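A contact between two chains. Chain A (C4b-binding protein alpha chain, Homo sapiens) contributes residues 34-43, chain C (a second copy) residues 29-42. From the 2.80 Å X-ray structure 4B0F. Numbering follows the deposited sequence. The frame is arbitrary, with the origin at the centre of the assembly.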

ATOM      1  N   LYS A  34       3.494 -13.773   9.479  1.00 47.14           N
ATOM      2  CA  LYS A  34       3.171 -12.664   8.585  1.00 38.23           C
ATOM      3  C   LYS A  34       1.720 -12.211   8.728  1.00 54.54           C
ATOM      4  O   LYS A  34       1.439 -11.006   8.755  1.00 55.55           O
ATOM      5  CB  LYS A  34       3.457 -13.009   7.128  1.00 35.97           C
ATOM      6  CG  LYS A  34       3.208 -11.853   6.177  1.00 41.71           C
ATOM      7  CD  LYS A  34       3.486 -12.243   4.748  1.00 46.28           C
ATOM      8  CE  LYS A  34       2.943 -11.195   3.797  1.00 58.06           C
ATOM      9  NZ  LYS A  34       2.705 -11.772   2.443  1.00 84.74           N
HETATM   10  N   MSE A  35       0.795 -13.165   8.827  1.00 47.12           N
HETATM   11  CA  MSE A  35      -0.601 -12.787   8.984  1.00 55.48           C
HETATM   12  C   MSE A  35      -0.839 -12.037  10.293  1.00 53.54           C
HETATM   13  O   MSE A  35      -1.507 -10.995  10.316  1.00 59.13           O
HETATM   14  CB  MSE A  35      -1.532 -13.988   8.832  1.00 55.70           C
HETATM   15  CG  MSE A  35      -1.846 -14.295   7.380  1.00 87.56           C
HETATM   16 SE   MSE A  35      -3.352 -15.505   7.241  1.00205.30          SE
HETATM   17  CE  MSE A  35      -4.579 -14.602   8.476  1.00 35.50           C
ATOM     18  N   ALA A  36      -0.269 -12.559  11.373  1.00 45.22           N
ATOM     19  CA  ALA A  36      -0.423 -11.946  12.684  1.00 44.55           C
ATOM     20  C   ALA A  36       0.030 -10.487  12.644  1.00 53.52           C
ATOM     21  O   ALA A  36      -0.680  -9.585  13.113  1.00 53.47           O
ATOM     22  CB  ALA A  36       0.352 -12.731  13.734  1.00 37.24           C
ATOM     23  N   LEU A  37       1.192 -10.251  12.042  1.00 41.19           N
ATOM     24  CA  LEU A  37       1.688  -8.885  11.904  1.00 42.24           C
ATOM     25  C   LEU A  37       0.761  -8.020  11.033  1.00 47.88           C
ATOM     26  O   LEU A  37       0.446  -6.889  11.398  1.00 55.08           O
ATOM     27  CB  LEU A  37       3.130  -8.866  11.392  1.00 40.90           C
ATOM     28  CG  LEU A  37       4.153  -9.512  12.335  1.00 45.51           C
ATOM     29  CD1 LEU A  37       5.541  -9.548  11.695  1.00 41.28           C
ATOM     30  CD2 LEU A  37       4.228  -8.783  13.684  1.00 45.06           C
ATOM     31  N   GLU A  38       0.313  -8.561   9.902  1.00 36.52           N
ATOM     32  CA  GLU A  38      -0.565  -7.825   9.000  1.00 44.59           C
ATOM     33  C   GLU A  38      -1.849  -7.407   9.703  1.00 52.61           C
ATOM     34  O   GLU A  38      -2.336  -6.277   9.541  1.00 52.88           O
ATOM     35  CB  GLU A  38      -0.880  -8.649   7.751  1.00 35.39           C
ATOM     36  CG  GLU A  38       0.267  -8.711   6.764  1.00 54.18           C
ATOM     37  CD  GLU A  38      -0.041  -9.556   5.536  1.00 70.82           C
ATOM     38  OE1 GLU A  38      -0.722 -10.604   5.671  1.00 79.02           O
ATOM     39  OE2 GLU A  38       0.398  -9.162   4.432  1.00 85.26           O
ATOM     40  N   VAL A  39      -2.376  -8.322  10.506  1.00 38.89           N
ATOM     41  CA  VAL A  39      -3.572  -8.055  11.285  1.00 46.40           C
ATOM     42  C   VAL A  39      -3.342  -6.945  12.313  1.00 45.38           C
ATOM     43  O   VAL A  39      -4.083  -5.960  12.351  1.00 50.82           O
ATOM     44  CB  VAL A  39      -4.104  -9.343  11.954  1.00 47.44           C
ATOM     45  CG1 VAL A  39      -5.037  -9.003  13.107  1.00 50.96           C
ATOM     46  CG2 VAL A  39      -4.816 -10.200  10.921  1.00 39.36           C
ATOM     47  N   TYR A  40      -2.301  -7.098  13.126  1.00 37.64           N
ATOM     48  CA  TYR A  40      -1.928  -6.067  14.092  1.00 41.80           C
ATOM     49  C   TYR A  40      -1.745  -4.705  13.405  1.00 45.67           C
ATOM     50  O   TYR A  40      -2.294  -3.685  13.861  1.00 49.59           O
ATOM     51  CB  TYR A  40      -0.662  -6.469  14.855  1.00 31.92           C
ATOM     52  CG  TYR A  40      -0.305  -5.553  16.015  1.00 51.34           C
ATOM     53  CD1 TYR A  40      -1.266  -4.733  16.612  1.00 57.10           C
ATOM     54  CD2 TYR A  40       1.000  -5.501  16.507  1.00 54.92           C
ATOM     55  CE1 TYR A  40      -0.932  -3.885  17.662  1.00 52.45           C
ATOM     56  CE2 TYR A  40       1.339  -4.666  17.553  1.00 57.90           C
ATOM     57  CZ  TYR A  40       0.371  -3.857  18.130  1.00 57.04           C
ATOM     58  OH  TYR A  40       0.700  -3.013  19.172  1.00 59.42           O
ATOM     59  N   LYS A  41      -1.006  -4.698  12.296  1.00 40.91           N
ATOM     60  CA  LYS A  41      -0.774  -3.458  11.559  1.00 49.99           C
ATOM     61  C   LYS A  41      -2.093  -2.821  11.123  1.00 52.49           C
ATOM     62  O   LYS A  41      -2.294  -1.602  11.257  1.00 47.12           O
ATOM     63  CB  LYS A  41       0.138  -3.671  10.349  1.00 29.18           C
ATOM     64  CG  LYS A  41       0.416  -2.378   9.595  1.00 29.06           C
ATOM     65  CD  LYS A  41       1.207  -2.594   8.323  1.00 35.93           C
ATOM     66  CE  LYS A  41       1.292  -1.291   7.535  1.00 38.89           C
ATOM     67  NZ  LYS A  41       1.790  -1.495   6.147  1.00 63.07           N
ATOM     68  N   LEU A  42      -2.992  -3.654  10.615  1.00 36.26           N
ATOM     69  CA  LEU A  42      -4.323  -3.182  10.225  1.00 40.86           C
ATOM     70  C   LEU A  42      -5.035  -2.507  11.385  1.00 53.56           C
ATOM     71  O   LEU A  42      -5.570  -1.404  11.253  1.00 59.32           O
ATOM     72  CB  LEU A  42      -5.173  -4.329   9.685  1.00 37.72           C
ATOM     73  CG  LEU A  42      -4.839  -4.720   8.236  1.00 39.80           C
ATOM     74  CD1 LEU A  42      -5.508  -6.018   7.850  1.00 40.08           C
ATOM     75  CD2 LEU A  42      -5.266  -3.610   7.277  1.00 35.32           C
ATOM     76  N   SER A  43      -5.014  -3.170  12.537  1.00 49.13           N
ATOM     77  CA  SER A  43      -5.638  -2.639  13.746  1.00 53.31           C
ATOM     78  C   SER A  43      -5.106  -1.249  14.122  1.00 56.38           C
ATOM     79  O   SER A  43      -5.882  -0.332  14.392  1.00 63.99           O
ATOM     80  CB  SER A  43      -5.457  -3.612  14.904  1.00 48.80           C
ATOM     81  OG  SER A  43      -6.157  -3.164  16.047  1.00 63.31           O
TER
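Chain C (29-42) NPEDVKMALEVYKL

Chain C contributes a helix, residues 30-42, that packs against the helix of chain A, residues 34-43, with both chains running in the same general direction. The axes cross at 30° and approach to 9.8 Å, a separation that leaves room for one interlocked layer of side chains. The register is offset by five residues: the CA of K34(C) lies 5.7 Å from the CA of V39(A), and the CA of L37(C) lies 6.6 Å from the CA of L42(A). Before the helix, N29(C) occupies the N-cap position, its OD1 accepting a hydrogen bond from E31(C) N at 3.2 Å.

Two knobs fit into holes. L42(A), pointing toward chain C, sits among K34(C), L37(C), E38(C) and K41(C); its CD1 lies 3.8 Å from CG of E38(C), and its CD2 3.6 Å from CD of K41(C), so the leucine packs on the aliphatic parts of two charged residues. Reciprocally, K34(C), extended with all four chi angles t, sits among M35(A), E38(A), V39(A) and L42(A), its CB 3.9 Å from CG2 of V39(A).

The apolar contacts centre on L37(C), whose CD1 meets CG1 of V39(A) at 3.7 Å and whose CB meets CD1 of L42(A) at 4.1 Å. V33(C) adds a looser contact, CG1 to CG1 of V39(A), at 4.3 Å. Nearer the start of the chain C helix, the selenomethionine M35(A) places CE 4.1 Å from the carbonyl O of P30(C) and SE 4.0 Å from OE1 of E31(C), a poorly ordered residue.

Charge pairing is confined to one salt bridge across the contact, from NZ of K34(C) to OE1 of E38(A) at 3.5 Å. The same NZ makes a long salt bridge of 4.0 Å to OE2 of E38(C) within its own helix. No hydrogen bond joins the two stretches, which together bury 516 Å².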

ATOM      1  N   ASN C  29     -12.695 -18.632  12.620  1.00 58.22           N
ATOM      2  CA  ASN C  29     -11.774 -18.689  11.493  1.00 67.14           C
ATOM      3  C   ASN C  29     -10.902 -17.431  11.419  1.00 81.99           C
ATOM      4  O   ASN C  29     -11.343 -16.386  10.953  1.00 71.39           O
ATOM      5  CB  ASN C  29     -12.514 -18.927  10.166  1.00 64.17           C
ATOM      6  CG  ASN C  29     -11.565 -18.965   8.966  1.00 69.70           C
ATOM      7  OD1 ASN C  29     -10.373 -19.248   9.113  1.00 80.91           O
ATOM      8  ND2 ASN C  29     -12.087 -18.656   7.782  1.00 66.48           N
ATOM      9  N   PRO C  30      -9.648 -17.542  11.878  1.00100.01           N
ATOM     10  CA  PRO C  30      -8.676 -16.438  11.905  1.00 93.44           C
ATOM     11  C   PRO C  30      -8.527 -15.749  10.563  1.00 82.28           C
ATOM     12  O   PRO C  30      -8.170 -14.566  10.508  1.00 92.17           O
ATOM     13  CB  PRO C  30      -7.366 -17.142  12.261  1.00100.30           C
ATOM     14  CG  PRO C  30      -7.598 -18.577  11.909  1.00104.42           C
ATOM     15  CD  PRO C  30      -9.026 -18.814  12.254  1.00106.53           C
ATOM     16  N   GLU C  31      -8.796 -16.479   9.489  1.00 69.67           N
ATOM     17  CA  GLU C  31      -8.695 -15.900   8.161  1.00 76.43           C
ATOM     18  C   GLU C  31      -9.803 -14.875   7.967  1.00 75.89           C
ATOM     19  O   GLU C  31      -9.655 -13.927   7.196  1.00 76.10           O
ATOM     20  CB  GLU C  31      -8.762 -16.988   7.089  1.00 98.31           C
ATOM     21  CG  GLU C  31      -8.382 -16.515   5.694  1.00107.83           C
ATOM     22  CD  GLU C  31      -6.922 -16.786   5.344  1.00108.44           C
ATOM     23  OE1 GLU C  31      -6.343 -17.750   5.892  1.00 98.95           O
ATOM     24  OE2 GLU C  31      -6.358 -16.038   4.511  1.00106.30           O
ATOM     25  N   ASP C  32     -10.916 -15.070   8.678  1.00 63.87           N
ATOM     26  CA  ASP C  32     -12.030 -14.124   8.627  1.00 62.03           C
ATOM     27  C   ASP C  32     -11.690 -12.815   9.330  1.00 63.95           C
ATOM     28  O   ASP C  32     -12.181 -11.752   8.946  1.00 69.72           O
ATOM     29  CB  ASP C  32     -13.304 -14.727   9.214  1.00 60.53           C
ATOM     30  CG  ASP C  32     -13.932 -15.767   8.300  1.00 71.82           C
ATOM     31  OD1 ASP C  32     -13.698 -15.699   7.070  1.00 75.83           O
ATOM     32  OD2 ASP C  32     -14.666 -16.644   8.808  1.00 68.95           O
ATOM     33  N   VAL C  33     -10.844 -12.898  10.354  1.00 47.54           N
ATOM     34  CA  VAL C  33     -10.414 -11.720  11.083  1.00 42.49           C
ATOM     35  C   VAL C  33      -9.730 -10.726  10.153  1.00 47.47           C
ATOM     36  O   VAL C  33     -10.072  -9.536  10.142  1.00 60.01           O
ATOM     37  CB  VAL C  33      -9.491 -12.072  12.268  1.00 45.01           C
ATOM     38  CG1 VAL C  33      -8.983 -10.804  12.934  1.00 35.91           C
ATOM     39  CG2 VAL C  33     -10.233 -12.949  13.280  1.00 48.64           C
ATOM     40  N   LYS C  34      -8.776 -11.208   9.364  1.00 46.31           N
ATOM     41  CA  LYS C  34      -8.041 -10.310   8.469  1.00 43.70           C
ATOM     42  C   LYS C  34      -8.962  -9.655   7.456  1.00 50.57           C
ATOM     43  O   LYS C  34      -8.838  -8.461   7.172  1.00 48.75           O
ATOM     44  CB  LYS C  34      -6.913 -11.025   7.736  1.00 37.00           C
ATOM     45  CG  LYS C  34      -6.088 -10.106   6.862  1.00 41.87           C
ATOM     46  CD  LYS C  34      -5.029 -10.885   6.100  1.00 50.24           C
ATOM     47  CE  LYS C  34      -4.412 -10.035   4.994  1.00 57.03           C
ATOM     48  NZ  LYS C  34      -3.781 -10.900   3.961  1.00 81.94           N
HETATM   49  N   MSE C  35      -9.897 -10.431   6.919  1.00 46.99           N
HETATM   50  CA  MSE C  35     -10.843  -9.865   5.968  1.00 50.37           C
HETATM   51  C   MSE C  35     -11.726  -8.804   6.602  1.00 53.64           C
HETATM   52  O   MSE C  35     -11.895  -7.713   6.042  1.00 57.10           O
HETATM   53  CB  MSE C  35     -11.671 -10.946   5.285  1.00 54.73           C
HETATM   54  CG  MSE C  35     -10.938 -11.585   4.118  1.00 85.44           C
HETATM   55 SE   MSE C  35     -12.141 -12.619   3.016  1.00200.92          SE
HETATM   56  CE  MSE C  35     -13.588 -11.307   2.855  1.00 42.88           C
ATOM     57  N   ALA C  36     -12.268  -9.115   7.776  1.00 46.31           N
ATOM     58  CA  ALA C  36     -13.101  -8.165   8.507  1.00 46.35           C
ATOM     59  C   ALA C  36     -12.382  -6.820   8.693  1.00 55.42           C
ATOM     60  O   ALA C  36     -12.954  -5.743   8.446  1.00 47.76           O
ATOM     61  CB  ALA C  36     -13.510  -8.746   9.851  1.00 39.76           C
ATOM     62  N   LEU C  37     -11.113  -6.886   9.096  1.00 34.50           N
ATOM     63  CA  LEU C  37     -10.346  -5.673   9.285  1.00 39.42           C
ATOM     64  C   LEU C  37     -10.135  -4.941   7.957  1.00 50.36           C
ATOM     65  O   LEU C  37     -10.343  -3.733   7.871  1.00 56.24           O
ATOM     66  CB  LEU C  37      -9.023  -5.967  10.003  1.00 43.60           C
ATOM     67  CG  LEU C  37      -9.200  -6.492  11.439  1.00 42.70           C
ATOM     68  CD1 LEU C  37      -7.843  -6.880  12.056  1.00 34.26           C
ATOM     69  CD2 LEU C  37      -9.926  -5.463  12.317  1.00 45.28           C
ATOM     70  N   GLU C  38      -9.754  -5.687   6.920  1.00 47.28           N
ATOM     71  CA  GLU C  38      -9.511  -5.103   5.608  1.00 45.88           C
ATOM     72  C   GLU C  38     -10.742  -4.363   5.089  1.00 52.24           C
ATOM     73  O   GLU C  38     -10.641  -3.257   4.548  1.00 47.89           O
ATOM     74  CB  GLU C  38      -9.062  -6.172   4.619  1.00 36.25           C
ATOM     75  CG  GLU C  38      -7.613  -6.591   4.792  1.00 50.64           C
ATOM     76  CD  GLU C  38      -7.203  -7.705   3.841  1.00 69.37           C
ATOM     77  OE1 GLU C  38      -8.041  -8.590   3.522  1.00 71.34           O
ATOM     78  OE2 GLU C  38      -6.035  -7.684   3.397  1.00 86.18           O
ATOM     79  N   VAL C  39     -11.903  -4.981   5.281  1.00 42.48           N
ATOM     80  CA  VAL C  39     -13.181  -4.385   4.906  1.00 44.93           C
ATOM     81  C   VAL C  39     -13.461  -3.094   5.686  1.00 52.14           C
ATOM     82  O   VAL C  39     -13.764  -2.046   5.099  1.00 57.17           O
ATOM     83  CB  VAL C  39     -14.337  -5.400   5.080  1.00 44.62           C
ATOM     84  CG1 VAL C  39     -15.668  -4.689   5.136  1.00 41.02           C
ATOM     85  CG2 VAL C  39     -14.304  -6.432   3.944  1.00 41.46           C
ATOM     86  N   TYR C  40     -13.341  -3.159   7.007  1.00 41.88           N
ATOM     87  CA  TYR C  40     -13.528  -1.965   7.833  1.00 43.69           C
ATOM     88  C   TYR C  40     -12.569  -0.837   7.401  1.00 45.91           C
ATOM     89  O   TYR C  40     -12.985   0.319   7.214  1.00 53.25           O
ATOM     90  CB  TYR C  40     -13.358  -2.308   9.322  1.00 38.19           C
ATOM     91  CG  TYR C  40     -13.679  -1.183  10.282  1.00 47.76           C
ATOM     92  CD1 TYR C  40     -14.497  -0.127   9.906  1.00 57.55           C
ATOM     93  CD2 TYR C  40     -13.148  -1.172  11.569  1.00 57.65           C
ATOM     94  CE1 TYR C  40     -14.779   0.916  10.789  1.00 55.21           C
ATOM     95  CE2 TYR C  40     -13.423  -0.140  12.458  1.00 61.09           C
ATOM     96  CZ  TYR C  40     -14.241   0.904  12.066  1.00 59.27           C
ATOM     97  OH  TYR C  40     -14.517   1.932  12.955  1.00 59.39           O
ATOM     98  N   LYS C  41     -11.297  -1.180   7.226  1.00 41.38           N
ATOM     99  CA  LYS C  41     -10.306  -0.199   6.793  1.00 43.90           C
ATOM    100  C   LYS C  41     -10.708   0.450   5.478  1.00 50.50           C
ATOM    101  O   LYS C  41     -10.611   1.672   5.325  1.00 42.15           O
ATOM    102  CB  LYS C  41      -8.918  -0.817   6.655  1.00 35.59           C
ATOM    103  CG  LYS C  41      -7.831   0.208   6.358  1.00 37.66           C
ATOM    104  CD  LYS C  41      -6.491  -0.451   6.052  1.00 39.53           C
ATOM    105  CE  LYS C  41      -5.515   0.582   5.481  1.00 45.49           C
ATOM    106  NZ  LYS C  41      -4.285  -0.034   4.904  1.00 59.47           N
ATOM    107  N   LEU C  42     -11.163  -0.370   4.537  1.00 37.40           N
ATOM    108  CA  LEU C  42     -11.632   0.131   3.246  1.00 38.18           C
ATOM    109  C   LEU C  42     -12.753   1.145   3.450  1.00 49.85           C
ATOM    110  O   LEU C  42     -12.733   2.239   2.879  1.00 52.58           O
ATOM    111  CB  LEU C  42     -12.105  -1.022   2.345  1.00 42.88           C
ATOM    112  CG  LEU C  42     -10.967  -1.816   1.695  1.00 35.59           C
ATOM    113  CD1 LEU C  42     -11.502  -3.098   1.077  1.00 43.13           C
ATOM    114  CD2 LEU C  42     -10.262  -0.944   0.651  1.00 27.90           C
TER